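Local coordinates for ACT domain protein (Streptococcus pneumoniae, PDB 1ZPV) that is of unknown function but forms a homodimer of ACT domains, a fold that commonly serves as a small-molecule-sensing regulatory module, at the interface of chains A and B. Numbering follows the deposited sequence. Chains: chain A/B, ACT domain protein.

The interface of chains A and B. Residues chain A 41-42, 44; chain B 7, 35-36, 48-50.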
# COMPACT_ATOMS: atom_id res chain seq x y z
N LEU A 41 0.99 -12.10 3.25
CA LEU A 41 -0.07 -12.96 2.72
C LEU A 41 0.58 -14.21 2.17
O LEU A 41 1.34 -14.16 1.17
CB LEU A 41 -0.80 -12.21 1.59
CG LEU A 41 -2.21 -12.63 1.19
CD1 LEU A 41 -3.19 -12.33 2.30
CD2 LEU A 41 -2.62 -11.99 -0.11
N ASP A 42 0.33 -15.34 2.85
CA ASP A 42 1.00 -16.58 2.51
C ASP A 42 2.53 -16.28 2.58
O ASP A 42 3.00 -15.78 3.60
CB ASP A 42 0.53 -17.08 1.13
CG ASP A 42 0.97 -18.48 0.83
OD1 ASP A 42 0.37 -19.40 1.38
OD2 ASP A 42 1.92 -18.68 0.02
N TYR A 44 4.16 -14.13 0.76
CA TYR A 44 4.36 -12.83 0.07
C TYR A 44 4.13 -11.65 1.01
O TYR A 44 3.35 -11.75 1.94
CB TYR A 44 3.47 -12.77 -1.19
CG TYR A 44 3.68 -14.00 -2.03
CD1 TYR A 44 4.75 -14.07 -2.93
CD2 TYR A 44 2.87 -15.11 -1.87
CE1 TYR A 44 4.98 -15.23 -3.66
CE2 TYR A 44 3.09 -16.27 -2.59
CZ TYR A 44 4.14 -16.32 -3.49
OH TYR A 44 4.34 -17.47 -4.17
N ILE B 7 -1.35 -14.35 -6.98
CA ILE B 7 -1.80 -13.33 -6.05
C ILE B 7 -2.87 -12.51 -6.77
O ILE B 7 -2.63 -12.03 -7.86
CB ILE B 7 -0.62 -12.41 -5.59
CG1 ILE B 7 0.49 -13.24 -4.90
CG2 ILE B 7 -1.14 -11.36 -4.61
CD1 ILE B 7 1.52 -13.82 -5.88
N ASP B 35 -4.57 -17.82 1.42
CA ASP B 35 -4.59 -16.70 2.35
C ASP B 35 -5.40 -15.57 1.73
O ASP B 35 -5.54 -15.48 0.50
CB ASP B 35 -3.18 -16.17 2.70
CG ASP B 35 -3.12 -15.50 4.09
OD1 ASP B 35 -4.21 -15.23 4.66
OD2 ASP B 35 -2.00 -15.21 4.58
N ILE B 36 -5.93 -14.72 2.60
CA ILE B 36 -6.80 -13.60 2.16
C ILE B 36 -6.70 -12.48 3.18
O ILE B 36 -6.40 -12.70 4.38
CB ILE B 36 -8.26 -14.10 1.94
CG1 ILE B 36 -9.13 -13.11 1.14
CG2 ILE B 36 -8.95 -14.52 3.29
CD1 ILE B 36 -10.46 -13.68 0.72
N MSE B 48 -6.93 -8.81 -0.99
CA MSE B 48 -5.89 -9.54 -1.67
C MSE B 48 -5.99 -10.99 -1.25
O MSE B 48 -6.37 -11.28 -0.09
CB MSE B 48 -4.54 -8.92 -1.35
CG MSE B 48 -4.37 -7.56 -2.03
SE MSE B 48 -2.58 -6.84 -1.90
CE MSE B 48 -2.53 -5.69 -3.35
N ALA B 49 -5.70 -11.89 -2.19
CA ALA B 49 -5.79 -13.32 -1.92
C ALA B 49 -4.67 -14.04 -2.64
O ALA B 49 -4.29 -13.68 -3.76
CB ALA B 49 -7.14 -13.91 -2.35
N VAL B 50 -4.14 -15.05 -1.98
CA VAL B 50 -3.16 -15.93 -2.58
C VAL B 50 -3.91 -17.21 -2.82
O VAL B 50 -4.51 -17.76 -1.88
CB VAL B 50 -1.91 -16.16 -1.68
CG1 VAL B 50 -1.05 -17.37 -2.20
CG2 VAL B 50 -1.04 -14.91 -1.62
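The carboxylate of B:Asp35 bridges the two chains at the turn that follows strand 32-41 of chain A. Its OD2 accepts the backbone N-H of A:Asp42 at 2.9 Å, and the angle of 162° at the hydrogen marks a nearly straight bond, received on the anti lone pair that points away from OD1. The second oxygen turns back on its own chain: OD1 of B:Asp35 takes the N-H of B:Ile36 at 2.7 Å, more bent and 33° out of the carboxylate plane. With one oxygen tied within chain B and the other reaching chain A, the rotation of the group is probably restrained. The side chain of A:Asp42 takes no part in this grip; its OD1 lies 5.8 Å from OD2 of B:Asp35, and its CB lies against CG1 of B:Val50, the two side chains crossing at about a right angle.

Beside the polar bond, A:Leu41 supplies the apolar wedge. With CG anti to the backbone N (chi1 -159°), its two methyls fork over the sheet of chain B. CD1 lies against the carboxylate carbon CG of B:Asp35 and the backbone of B:Ile36, while CD2 rests 3.6 Å from CG2 of B:Val50 and also meets CB of B:Met48, a selenomethionine, and the adjoining backbone of B:Ala49. The leucine and valine side chains run past each other in opposite directions. CG2 of B:Val50 also approaches the ring carbon CD2 of A:Tyr44 at 3.9 Å, whereas CD1 of B:Ile7 stands 4.2 Å above the centre of that ring, capping one face.

The turn between strands 32-41 and 44-53 of chain A and the strand ends flanking it, A:Leu41 and A:Tyr44, thus pack on strands 4-12, 35-41 and 44-53 of chain B. This patch and its twin, with the chains exchanged, form part of the two-fold interface and likely contribute to holding the ACT-domain homodimer together.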